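Local coordinates for protein retinol dehydratase (Spodoptera frugiperda, PDB 1FMJ) that probably dehydrates retinol through sulfotransferase-type chemistry, and here binds retinol together with adenosine-3',5'-diphosphate, at residues A[59-64]-A[169-174]; A[177-182]-A[264-269]; A[8-13]-A[55-60]; A[78-83]-A[101-106]. All coordinates share one frame; numbering follows the deposited sequence.

Contact 1: residues A[59-64]-A[169-174]; sequences MPLRPT and LMPPNM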
# COMPACT_ATOMS: atom_id res chain seq x y z
N MET A 59 9.72 -16.66 -3.35
CA MET A 59 8.59 -16.91 -4.24
C MET A 59 8.95 -17.07 -5.72
O MET A 59 9.64 -16.25 -6.31
CB MET A 59 7.52 -15.82 -4.08
CG MET A 59 7.99 -14.39 -4.34
SD MET A 59 6.62 -13.17 -4.17
CE MET A 59 7.38 -11.71 -4.90
N PRO A 60 8.50 -18.18 -6.32
CA PRO A 60 8.81 -18.38 -7.74
C PRO A 60 8.12 -17.29 -8.55
O PRO A 60 6.94 -16.98 -8.33
CB PRO A 60 8.23 -19.76 -8.02
CG PRO A 60 8.39 -20.45 -6.71
CD PRO A 60 7.93 -19.40 -5.73
N LEU A 61 8.86 -16.70 -9.49
CA LEU A 61 8.31 -15.64 -10.32
C LEU A 61 8.21 -16.04 -11.79
O LEU A 61 8.93 -16.93 -12.25
CB LEU A 61 9.15 -14.37 -10.17
CG LEU A 61 9.19 -13.83 -8.73
CD1 LEU A 61 10.05 -12.59 -8.68
CD2 LEU A 61 7.78 -13.51 -8.24
N ARG A 62 7.31 -15.37 -12.50
CA ARG A 62 7.05 -15.63 -13.91
C ARG A 62 7.24 -14.37 -14.74
O ARG A 62 6.95 -13.27 -14.28
CB ARG A 62 5.62 -16.15 -14.06
CG ARG A 62 5.29 -17.23 -13.04
CD ARG A 62 3.83 -17.64 -13.12
NE ARG A 62 3.51 -18.71 -12.18
CZ ARG A 62 2.27 -19.10 -11.88
NH1 ARG A 62 1.23 -18.53 -12.46
NH2 ARG A 62 2.08 -20.07 -11.00
N PRO A 63 7.71 -14.53 -16.00
CA PRO A 63 7.94 -13.41 -16.91
C PRO A 63 6.71 -12.56 -17.22
O PRO A 63 6.85 -11.41 -17.61
CB PRO A 63 8.51 -14.08 -18.16
CG PRO A 63 7.90 -15.45 -18.12
CD PRO A 63 8.02 -15.81 -16.66
N THR A 64 5.51 -13.11 -17.03
CA THR A 64 4.29 -12.33 -17.30
C THR A 64 3.74 -11.67 -16.04
O THR A 64 2.71 -11.00 -16.10
CB THR A 64 3.16 -13.19 -17.92
OG1 THR A 64 2.87 -14.29 -17.05
CG2 THR A 64 3.56 -13.71 -19.29
N LEU A 169 12.67 -7.39 0.88
CA LEU A 169 11.97 -8.53 1.48
C LEU A 169 11.46 -9.46 0.39
O LEU A 169 10.91 -10.52 0.66
CB LEU A 169 10.81 -8.05 2.35
CG LEU A 169 11.26 -7.19 3.54
CD1 LEU A 169 10.07 -6.85 4.44
CD2 LEU A 169 12.32 -7.96 4.32
N MET A 170 11.62 -9.04 -0.86
CA MET A 170 11.17 -9.87 -1.97
C MET A 170 12.41 -10.42 -2.67
O MET A 170 13.52 -9.96 -2.43
CB MET A 170 10.29 -9.05 -2.92
CG MET A 170 8.97 -8.63 -2.26
SD MET A 170 7.77 -7.84 -3.36
CE MET A 170 8.66 -6.36 -3.84
N PRO A 171 12.23 -11.43 -3.54
CA PRO A 171 13.34 -12.05 -4.27
C PRO A 171 14.33 -11.09 -4.89
O PRO A 171 13.96 -10.22 -5.68
CB PRO A 171 12.63 -12.89 -5.32
CG PRO A 171 11.41 -13.34 -4.60
CD PRO A 171 10.95 -12.07 -3.91
N PRO A 172 15.62 -11.20 -4.50
CA PRO A 172 16.60 -10.29 -5.10
C PRO A 172 16.64 -10.65 -6.57
O PRO A 172 16.45 -11.82 -6.94
CB PRO A 172 17.89 -10.64 -4.36
CG PRO A 172 17.69 -12.08 -3.97
CD PRO A 172 16.25 -12.10 -3.53
N ASN A 173 16.85 -9.66 -7.42
CA ASN A 173 16.88 -9.91 -8.85
C ASN A 173 15.48 -10.27 -9.36
O ASN A 173 15.34 -10.77 -10.48
CB ASN A 173 17.85 -11.04 -9.18
CG ASN A 173 19.23 -10.80 -8.62
OD1 ASN A 173 19.87 -9.79 -8.91
ND2 ASN A 173 19.71 -11.74 -7.80
N MET A 174 14.45 -10.01 -8.56
CA MET A 174 13.09 -10.31 -8.99
C MET A 174 12.80 -9.54 -10.28
O MET A 174 12.04 -10.00 -11.14
CB MET A 174 12.07 -9.92 -7.91
CG MET A 174 11.93 -8.42 -7.63
SD MET A 174 10.64 -8.05 -6.38
CE MET A 174 9.17 -8.46 -7.33

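Contact 2: residues A[177-182]-A[264-269]; sequences TVKMVY and DFLGKK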
# COMPACT_ATOMS: atom_id res chain seq x y z
N THR A 177 12.97 -10.92 -13.84
CA THR A 177 11.85 -11.67 -14.37
C THR A 177 10.54 -10.90 -14.55
O THR A 177 9.87 -11.02 -15.58
CB THR A 177 11.55 -12.89 -13.48
OG1 THR A 177 12.76 -13.63 -13.26
CG2 THR A 177 10.51 -13.79 -14.13
N VAL A 178 10.19 -10.11 -13.54
CA VAL A 178 8.93 -9.38 -13.58
C VAL A 178 9.03 -7.88 -13.76
O VAL A 178 10.08 -7.28 -13.54
CB VAL A 178 8.11 -9.67 -12.29
CG1 VAL A 178 8.10 -11.16 -12.03
CG2 VAL A 178 8.70 -8.93 -11.09
N LYS A 179 7.92 -7.28 -14.18
CA LYS A 179 7.86 -5.85 -14.35
C LYS A 179 7.19 -5.28 -13.10
O LYS A 179 6.33 -5.93 -12.50
CB LYS A 179 7.06 -5.48 -15.60
CG LYS A 179 7.78 -5.89 -16.88
CD LYS A 179 7.03 -5.47 -18.13
CE LYS A 179 7.74 -5.98 -19.36
NZ LYS A 179 9.17 -5.54 -19.40
N MET A 180 7.61 -4.09 -12.70
CA MET A 180 7.07 -3.46 -11.50
C MET A 180 6.91 -1.96 -11.68
O MET A 180 7.76 -1.30 -12.28
CB MET A 180 7.99 -3.73 -10.30
CG MET A 180 7.68 -2.89 -9.04
SD MET A 180 8.73 -3.30 -7.60
CE MET A 180 8.08 -4.93 -7.20
N VAL A 181 5.80 -1.43 -11.17
CA VAL A 181 5.55 0.00 -11.20
C VAL A 181 5.50 0.39 -9.74
O VAL A 181 4.65 -0.08 -8.99
CB VAL A 181 4.20 0.35 -11.86
CG1 VAL A 181 4.04 1.87 -11.93
CG2 VAL A 181 4.14 -0.23 -13.27
N TYR A 182 6.42 1.25 -9.32
CA TYR A 182 6.46 1.66 -7.93
C TYR A 182 6.05 3.12 -7.80
O TYR A 182 6.57 3.99 -8.50
CB TYR A 182 7.87 1.47 -7.37
CG TYR A 182 8.02 1.87 -5.93
CD1 TYR A 182 8.00 0.91 -4.92
CD2 TYR A 182 8.21 3.20 -5.57
CE1 TYR A 182 8.18 1.28 -3.57
CE2 TYR A 182 8.38 3.58 -4.25
CZ TYR A 182 8.38 2.61 -3.25
OH TYR A 182 8.60 2.99 -1.94
N ASP A 264 4.18 2.58 -22.55
CA ASP A 264 5.47 2.25 -23.14
C ASP A 264 6.19 1.21 -22.30
O ASP A 264 6.70 0.22 -22.83
CB ASP A 264 6.36 3.50 -23.25
CG ASP A 264 5.74 4.59 -24.08
OD1 ASP A 264 5.12 4.26 -25.12
OD2 ASP A 264 5.87 5.77 -23.71
N PHE A 265 6.23 1.44 -21.00
CA PHE A 265 6.88 0.52 -20.06
C PHE A 265 6.30 -0.89 -20.21
O PHE A 265 7.03 -1.87 -20.12
CB PHE A 265 6.69 1.03 -18.63
CG PHE A 265 7.26 0.12 -17.57
CD1 PHE A 265 8.63 -0.08 -17.47
CD2 PHE A 265 6.42 -0.54 -16.68
CE1 PHE A 265 9.16 -0.92 -16.49
CE2 PHE A 265 6.93 -1.38 -15.70
CZ PHE A 265 8.31 -1.57 -15.60
N LEU A 266 4.99 -0.98 -20.45
CA LEU A 266 4.34 -2.28 -20.59
C LEU A 266 4.36 -2.81 -22.02
O LEU A 266 3.78 -3.86 -22.31
CB LEU A 266 2.89 -2.20 -20.10
CG LEU A 266 2.74 -1.98 -18.59
CD1 LEU A 266 1.27 -1.89 -18.23
CD2 LEU A 266 3.41 -3.12 -17.84
N GLY A 267 5.04 -2.08 -22.91
CA GLY A 267 5.12 -2.50 -24.29
C GLY A 267 3.77 -2.47 -24.98
O GLY A 267 3.49 -3.29 -25.85
N LYS A 268 2.92 -1.52 -24.59
CA LYS A 268 1.59 -1.39 -25.17
C LYS A 268 1.39 -0.01 -25.79
O LYS A 268 1.73 1.00 -25.17
CB LYS A 268 0.53 -1.63 -24.09
CG LYS A 268 0.66 -2.95 -23.34
CD LYS A 268 0.32 -4.14 -24.24
CE LYS A 268 0.37 -5.45 -23.46
NZ LYS A 268 1.71 -5.66 -22.81
N LYS A 269 0.83 0.04 -26.99
CA LYS A 269 0.59 1.32 -27.65
C LYS A 269 -0.87 1.73 -27.52
O LYS A 269 -1.78 0.92 -27.66
CB LYS A 269 1.00 1.27 -29.12
CG LYS A 269 2.51 1.37 -29.35
CD LYS A 269 3.07 2.70 -28.83
CE LYS A 269 4.59 2.76 -28.92
NZ LYS A 269 5.14 4.07 -28.46
O HOH W 1 9.49 -2.82 -19.07

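Contact 3: residues A[8-13]-A[55-60]; sequences PFPYEF and NIYNMP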
# COMPACT_ATOMS: atom_id res chain seq x y z
N PRO A 8 17.83 -18.53 1.18
CA PRO A 8 18.04 -18.55 2.66
C PRO A 8 17.72 -17.17 3.25
O PRO A 8 18.47 -16.22 3.04
CB PRO A 8 19.50 -18.90 2.90
CG PRO A 8 19.92 -19.51 1.55
CD PRO A 8 19.11 -18.75 0.49
N PHE A 9 16.62 -17.07 3.99
CA PHE A 9 16.22 -15.80 4.59
C PHE A 9 17.33 -15.28 5.51
O PHE A 9 17.59 -15.83 6.57
CB PHE A 9 14.91 -15.97 5.37
CG PHE A 9 14.16 -14.69 5.56
CD1 PHE A 9 13.81 -13.91 4.46
CD2 PHE A 9 13.81 -14.25 6.83
CE1 PHE A 9 13.13 -12.70 4.63
CE2 PHE A 9 13.12 -13.05 7.01
CZ PHE A 9 12.79 -12.28 5.90
N PRO A 10 17.99 -14.18 5.10
CA PRO A 10 19.08 -13.56 5.85
C PRO A 10 18.70 -12.53 6.90
O PRO A 10 19.57 -11.84 7.42
CB PRO A 10 19.92 -12.94 4.75
CG PRO A 10 18.86 -12.41 3.84
CD PRO A 10 17.85 -13.55 3.77
N TYR A 11 17.41 -12.43 7.22
CA TYR A 11 16.98 -11.43 8.18
C TYR A 11 16.50 -11.94 9.53
O TYR A 11 15.82 -12.96 9.62
CB TYR A 11 15.88 -10.58 7.57
CG TYR A 11 16.28 -9.90 6.28
CD1 TYR A 11 15.56 -10.10 5.11
CD2 TYR A 11 17.38 -9.05 6.24
CE1 TYR A 11 15.91 -9.46 3.93
CE2 TYR A 11 17.74 -8.40 5.06
CZ TYR A 11 17.00 -8.61 3.91
OH TYR A 11 17.33 -7.95 2.76
N GLU A 12 16.86 -11.21 10.58
CA GLU A 12 16.42 -11.54 11.92
C GLU A 12 15.46 -10.42 12.29
O GLU A 12 15.51 -9.34 11.70
CB GLU A 12 17.59 -11.54 12.90
CG GLU A 12 18.71 -12.51 12.56
CD GLU A 12 19.71 -12.62 13.69
OE1 GLU A 12 20.00 -11.58 14.33
OE2 GLU A 12 20.22 -13.73 13.94
N PHE A 13 14.58 -10.67 13.25
CA PHE A 13 13.63 -9.66 13.67
C PHE A 13 13.80 -9.44 15.16
O PHE A 13 14.36 -10.28 15.87
CB PHE A 13 12.20 -10.11 13.36
CG PHE A 13 11.72 -11.25 14.21
CD1 PHE A 13 11.13 -11.02 15.45
CD2 PHE A 13 11.88 -12.57 13.78
CE1 PHE A 13 10.69 -12.08 16.25
CE2 PHE A 13 11.45 -13.63 14.57
CZ PHE A 13 10.85 -13.39 15.80
N ASN A 55 9.25 -17.63 2.50
CA ASN A 55 8.55 -18.06 1.29
C ASN A 55 8.44 -16.92 0.29
O ASN A 55 8.63 -17.11 -0.91
CB ASN A 55 7.15 -18.56 1.63
CG ASN A 55 7.15 -19.95 2.21
OD1 ASN A 55 6.11 -20.47 2.60
ND2 ASN A 55 8.33 -20.57 2.28
N ILE A 56 8.14 -15.72 0.79
CA ILE A 56 8.01 -14.56 -0.08
C ILE A 56 9.37 -14.15 -0.62
O ILE A 56 9.47 -13.63 -1.73
CB ILE A 56 7.34 -13.39 0.68
CG1 ILE A 56 5.86 -13.69 0.88
CG2 ILE A 56 7.51 -12.10 -0.11
CD1 ILE A 56 5.17 -12.79 1.90
N TYR A 57 10.41 -14.40 0.15
CA TYR A 57 11.77 -14.07 -0.26
C TYR A 57 12.18 -15.02 -1.39
O TYR A 57 12.99 -14.68 -2.24
CB TYR A 57 12.72 -14.23 0.92
CG TYR A 57 14.08 -13.59 0.73
CD1 TYR A 57 14.21 -12.21 0.61
CD2 TYR A 57 15.23 -14.38 0.67
CE1 TYR A 57 15.46 -11.62 0.43
CE2 TYR A 57 16.48 -13.80 0.49
CZ TYR A 57 16.59 -12.42 0.37
OH TYR A 57 17.83 -11.85 0.19
N ASN A 58 11.59 -16.20 -1.39
CA ASN A 58 11.90 -17.21 -2.39
C ASN A 58 10.76 -17.50 -3.36
O ASN A 58 10.83 -18.46 -4.11
CB ASN A 58 12.31 -18.51 -1.69
CG ASN A 58 13.63 -18.39 -0.97
OD1 ASN A 58 14.70 -18.44 -1.60
ND2 ASN A 58 13.58 -18.22 0.35
N MET A 59 9.72 -16.66 -3.35
CA MET A 59 8.59 -16.91 -4.24
C MET A 59 8.95 -17.07 -5.72
O MET A 59 9.64 -16.25 -6.31
CB MET A 59 7.52 -15.82 -4.08
CG MET A 59 7.99 -14.39 -4.34
SD MET A 59 6.62 -13.17 -4.17
CE MET A 59 7.38 -11.71 -4.90
N PRO A 60 8.50 -18.18 -6.32
CA PRO A 60 8.81 -18.38 -7.74
C PRO A 60 8.12 -17.29 -8.55
O PRO A 60 6.94 -16.98 -8.33
CB PRO A 60 8.23 -19.76 -8.02
CG PRO A 60 8.39 -20.45 -6.71
CD PRO A 60 7.93 -19.40 -5.73

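Contact 4: residues A[78-83]-A[101-106]; sequences MTQELV and LRYIYL. With A3P (adenosine-3'-5'-diphosphate), chain G; RTL (retinol), chain H.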
# COMPACT_ATOMS: atom_id res chain seq x y z
N MET A 78 -4.97 3.61 -8.19
CA MET A 78 -5.02 4.23 -9.51
C MET A 78 -4.16 3.43 -10.46
O MET A 78 -4.61 3.02 -11.54
CB MET A 78 -4.43 5.64 -9.48
CG MET A 78 -5.10 6.58 -8.53
SD MET A 78 -4.14 8.08 -8.45
CE MET A 78 -4.51 8.78 -10.07
N THR A 79 -2.91 3.24 -10.06
CA THR A 79 -1.94 2.51 -10.85
C THR A 79 -2.44 1.11 -11.18
O THR A 79 -2.30 0.64 -12.31
CB THR A 79 -0.60 2.39 -10.10
OG1 THR A 79 -0.17 3.70 -9.70
CG2 THR A 79 0.47 1.76 -10.99
N GLN A 80 -3.01 0.42 -10.19
CA GLN A 80 -3.52 -0.93 -10.44
C GLN A 80 -4.56 -0.93 -11.55
O GLN A 80 -4.56 -1.81 -12.40
CB GLN A 80 -4.17 -1.50 -9.18
CG GLN A 80 -3.18 -1.96 -8.14
CD GLN A 80 -3.85 -2.48 -6.91
OE1 GLN A 80 -4.50 -3.52 -6.93
NE2 GLN A 80 -3.71 -1.74 -5.81
N GLU A 81 -5.44 0.06 -11.54
CA GLU A 81 -6.49 0.15 -12.54
C GLU A 81 -5.91 0.44 -13.91
O GLU A 81 -6.27 -0.22 -14.89
CB GLU A 81 -7.50 1.23 -12.16
CG GLU A 81 -8.71 1.31 -13.09
CD GLU A 81 -9.68 0.14 -12.93
OE1 GLU A 81 -10.74 0.16 -13.59
OE2 GLU A 81 -9.39 -0.80 -12.15
N LEU A 82 -5.02 1.42 -13.97
CA LEU A 82 -4.38 1.78 -15.23
C LEU A 82 -3.67 0.57 -15.81
O LEU A 82 -3.88 0.20 -16.97
CB LEU A 82 -3.36 2.91 -15.02
CG LEU A 82 -3.90 4.28 -14.63
CD1 LEU A 82 -2.74 5.23 -14.35
CD2 LEU A 82 -4.78 4.81 -15.75
N VAL A 83 -2.82 -0.05 -14.99
CA VAL A 83 -2.04 -1.21 -15.39
C VAL A 83 -2.91 -2.39 -15.84
O VAL A 83 -2.56 -3.10 -16.78
CB VAL A 83 -1.13 -1.69 -14.23
CG1 VAL A 83 -0.52 -3.05 -14.55
CG2 VAL A 83 -0.02 -0.68 -13.98
N LEU A 101 -10.11 -8.88 -6.68
CA LEU A 101 -10.15 -10.17 -7.36
C LEU A 101 -9.21 -10.15 -8.57
O LEU A 101 -8.81 -11.20 -9.07
CB LEU A 101 -11.58 -10.49 -7.83
CG LEU A 101 -12.53 -11.25 -6.89
CD1 LEU A 101 -12.44 -10.70 -5.47
CD2 LEU A 101 -13.96 -11.15 -7.41
N ARG A 102 -8.85 -8.96 -9.04
CA ARG A 102 -7.97 -8.86 -10.19
C ARG A 102 -6.49 -8.85 -9.79
O ARG A 102 -5.61 -9.15 -10.59
CB ARG A 102 -8.33 -7.61 -11.01
CG ARG A 102 -9.62 -7.77 -11.82
CD ARG A 102 -9.98 -6.49 -12.58
NE ARG A 102 -10.55 -5.49 -11.69
CZ ARG A 102 -10.43 -4.17 -11.86
NH1 ARG A 102 -9.74 -3.69 -12.88
NH2 ARG A 102 -11.00 -3.35 -10.99
N TYR A 103 -6.24 -8.52 -8.52
CA TYR A 103 -4.89 -8.47 -7.98
C TYR A 103 -4.78 -9.30 -6.70
O TYR A 103 -5.73 -9.41 -5.94
CB TYR A 103 -4.51 -7.03 -7.61
CG TYR A 103 -4.04 -6.17 -8.76
CD1 TYR A 103 -4.94 -5.59 -9.65
CD2 TYR A 103 -2.68 -5.91 -8.94
CE1 TYR A 103 -4.50 -4.77 -10.68
CE2 TYR A 103 -2.23 -5.09 -9.97
CZ TYR A 103 -3.14 -4.52 -10.83
OH TYR A 103 -2.69 -3.71 -11.83
N ILE A 104 -3.61 -9.88 -6.49
CA ILE A 104 -3.37 -10.62 -5.26
C ILE A 104 -2.59 -9.63 -4.42
O ILE A 104 -1.61 -9.04 -4.87
CB ILE A 104 -2.50 -11.87 -5.47
CG1 ILE A 104 -3.29 -12.93 -6.23
CG2 ILE A 104 -2.02 -12.40 -4.11
CD1 ILE A 104 -2.50 -14.18 -6.52
N TYR A 105 -3.06 -9.42 -3.20
CA TYR A 105 -2.43 -8.51 -2.28
C TYR A 105 -1.42 -9.38 -1.54
O TYR A 105 -1.76 -10.08 -0.60
CB TYR A 105 -3.49 -7.95 -1.33
CG TYR A 105 -3.02 -6.84 -0.42
CD1 TYR A 105 -3.92 -6.19 0.42
CD2 TYR A 105 -1.68 -6.44 -0.39
CE1 TYR A 105 -3.51 -5.19 1.28
CE2 TYR A 105 -1.26 -5.44 0.47
CZ TYR A 105 -2.18 -4.82 1.31
OH TYR A 105 -1.78 -3.83 2.18
N LEU A 106 -0.17 -9.33 -2.00
CA LEU A 106 0.91 -10.13 -1.43
C LEU A 106 1.06 -10.04 0.09
O LEU A 106 1.12 -11.08 0.77
CB LEU A 106 2.23 -9.75 -2.11
CG LEU A 106 3.45 -10.62 -1.78
CD1 LEU A 106 3.11 -12.09 -2.01
CD2 LEU A 106 4.63 -10.19 -2.64
P1 A3P G . -5.87 10.70 -0.12
O1P A3P G . -6.06 10.05 1.18
O2P A3P G . -7.16 11.12 -0.71
O3P A3P G . -4.98 11.86 0.01
P2 A3P G . -3.33 3.89 -2.30
O4P A3P G . -4.17 3.40 -3.40
O5P A3P G . -1.91 3.57 -2.53
O6P A3P G . -3.81 3.32 -1.01
O5' A3P G . -3.46 5.47 -2.22
C5' A3P G . -4.70 6.10 -1.98
C4' A3P G . -4.61 7.61 -2.23
O4' A3P G . -4.84 7.84 -3.65
C3' A3P G . -5.71 8.40 -1.51
O3' A3P G . -5.17 9.68 -1.12
C2' A3P G . -6.80 8.40 -2.55
O2' A3P G . -7.92 9.26 -2.35
C1' A3P G . -5.99 8.68 -3.80
N9 A3P G . -6.70 8.34 -5.04
C8 A3P G . -7.40 7.19 -5.36
N7 A3P G . -7.93 7.19 -6.56
C5 A3P G . -7.57 8.43 -7.07
C6 A3P G . -7.82 9.08 -8.33
N6 A3P G . -8.53 8.52 -9.32
N1 A3P G . -7.30 10.36 -8.52
C2 A3P G . -6.57 10.97 -7.53
N3 A3P G . -6.27 10.45 -6.30
C4 A3P G . -6.80 9.17 -6.14
C1 RTL H . -9.52 -5.78 9.89
C2 RTL H . -9.31 -6.46 11.29
C3 RTL H . -9.06 -7.96 11.19
C4 RTL H . -9.04 -8.95 10.03
C5 RTL H . -9.28 -8.12 8.77
C6 RTL H . -9.49 -6.74 8.65
C7 RTL H . -9.70 -6.07 7.33
C8 RTL H . -8.69 -5.69 6.49
C9 RTL H . -8.89 -5.03 5.20
C10 RTL H . -7.76 -4.72 4.46
C11 RTL H . -7.63 -4.06 3.15
C12 RTL H . -6.69 -3.06 3.17
C13 RTL H . -6.15 -2.09 2.20
C14 RTL H . -5.21 -1.10 2.27
C15 RTL H . -3.82 -1.41 1.88
O1 RTL H . -3.60 -1.22 0.55
C16 RTL H . -8.38 -4.75 9.92
C17 RTL H . -10.85 -5.03 10.09
C18 RTL H . -9.30 -9.05 7.55
C19 RTL H . -10.32 -4.71 4.71
C20 RTL H . -6.88 -2.34 0.87

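Contact 1: residues A[59-64]-A[169-174]
In Met59, which meets Pro171 and Met170 across the contact, chi1 of 58° puts CG in the crowded position between the backbone N and the carbonyl carbon, and the chain then runs extended. Its side chain crosses Pro171 at about a right angle, CG lying 3.6 Å from the Pro171 CG, while the terminal CE comes 3.7 Å from the Pro171 CD. The same CE reaches the sulphur of Met170, with 4.2 Å between Met59 CE and Met170 SD. In Leu61, CG stands anti to the carbonyl carbon (chi1 -60°), and CD1 presses on the start of the Met174 side chain. That pair, Leu61 CD1 and Met174 CB at 3.4 Å, is tighter than ordinary van der Waals contact. Phe67 of strand 66-70 is touched by Met59, Leu61 and Met174, and Leu106 touches both Met59 and Met170. Within the second loop, Pro171 to Met174 form a type II beta turn, closed by Met174 N bonding to Pro171 O at 2.9 Å, with Pro172 second and Asn173, at phi 69°, third. Apolar packing thus joins two loops that lead into neighbouring parallel strands, 66-70 and 179-184, of the P-loop-type alpha/beta sheet of sulfotransferases.

Contact 2: residues A[177-182]-A[264-269]
Phe265 meets Lys179, Met180 and Val181 where a helix end packs on the parallel sheet of this sulfotransferase alpha/beta fold, and a Schellman motif closes that helix. The ring supplies the first shell. Its CG lies anti to the backbone N (chi1 177°), and the far rim reaches the strand: Phe265 CZ is 3.4 Å from Met180 O, and Met180 N lies at the ring edge, in its plane. Val181 slides past the ring in the opposite direction, with its CG2 3.9 Å from Phe265 CE2. Lys179 lays its aliphatic part nearby, CB standing 4.1 Å from Phe265 CZ, and its CD approaches Leu266 CD2. The ammonium is too distant from the ring for more than a weak cation-pi attraction; its partners are Asn242 OD1 and a water. That water accepts from Lys179 NZ at 2.8 Å and donates to Phe265 O at 2.8 Å, bridging strand and helix end.

In the second shell, strand 179-184 is held between strands 66-70 and 243-247, and Phe265 also touches Leu244 of the latter. Leu266 packs on Ile86 of helix 76-87. Gly267, the first residue to leave helical geometry, has a positive phi of 65°, its N bonding to Asp264 O at 2.8 Å. Beyond it, Lys268 NZ forms a salt bridge with Glu87 and gives a 2.8 Å bond to Leu266 O, with a C=O...N angle of 160°.

Contact 3: residues A[8-13]-A[55-60]
Tyr57 offers a ring face to the edge of Phe9, a T-shaped aromatic pair with centroids 5.5 Å apart and planes at 78°. Around the Phe9 ring, Tyr57 CG lies in the plane at the edge, whereas the backbone N of Tyr11 sits 4.1 Å above one face, toward the rim. The Tyr11 ring has Pro10 CG 4.0 Å over the centre of one face and Phe9 CE1 at its edge. Here the start of the modelled chain, rich in proline and aromatic residues, packs on the C-terminal end of helix 53-57 just before entering the small antiparallel sheet through strand 13-14.

Tyr57 makes most of the contact on the side of 55-60. Its CG is anti to the backbone N (chi1 -166°), and at the base of the side chain CB lies 3.7 Å from Phe9 CD1. At the other end, Pro10 and Tyr57 reach toward each other tip to tip, with Pro10 CG 3.8 Å from Tyr57 OH. Tyr11 crosses Tyr57 at about a right angle, and their two CE1 atoms approach to 4.1 Å. The Tyr11 hydroxyl is hydrogen-bonded to Ser168 O, while Phe9 also touches Ala53 and Ala54. The contact lies at the surface, where the helix gives out: Asn58 is the first residue to leave helical geometry, and its ND2 is bonded to Ala54 O in the preceding turn. Beside it, the ring of Tyr57 is met by proline again, with Pro10 CD 3.6 Å from Tyr57 CE2.

Contact 4: residues A[78-83]-A[101-106]
A buried polar and aromatic contact joins Gln80 and Glu81 to Arg102 and Tyr103, linking helix 76-87, which follows the phosphosulfate-binding loop of the sulfotransferase fold, to the junction of helix 99-102 and strand 104-105. Tyr103 OH donates to Gln80 O at 2.7 Å, in the carbonyl plane and on a lone pair. The Gln80 side chain crosses the ring obliquely: CG makes a CH-pi contact 3.8 Å from the Tyr103 centroid, and OE1 stands over a face. Glu81 CB points away from Arg102, but chi2 (72°) bends the chain and its end comes nearer. In the resulting salt bridge Arg102 grips end-on: NH1 (3.0 Å) and NH2 (3.2 Å) both donate to Glu81 OE2, NH2 on its syn lone pair and NH1 from above the carboxylate plane. Carboxylate and guanidinium planes stand 88° apart, and His281 bonds OE1. Each segment borders one ligand: Met78 CG lies 3.4 Å from C5 of adenosine-3',5'-diphosphate, and Tyr105 OH is 3.2 Å from C15 of retinol. Trp84 makes a cation-pi contact with Arg102. Gln80 and Tyr103 also touch Val68 of strand 66-70, and Tyr103 meets Phe160 of strand 160-163, which pairs with 104-105.

Contacts 2 and 4 reach the same parallel sheet, contact 1 joins loops leading into two of its strands, and contact 3 lies at the surface. Contacts 1 and 3 have centres about 11 Å apart and share Met59 and Pro60; the Pro171 ring of contact 1 rests on the carbonyls of Ile56 and Tyr57. Contact 4 is nested in the loop closed by contact 1, and Leu106 CD2 touches Met59 CE at 3.9 Å. Contact 2 meets contact 1 where Met174 CE lies 3.7 Å from Met180 CE, and contact 4 where Val181 CG1 lies 3.7 Å from Thr79 CG2. Contact 4 alone reaches both ligands; Met170's side chain stays about 14 Å from retinol.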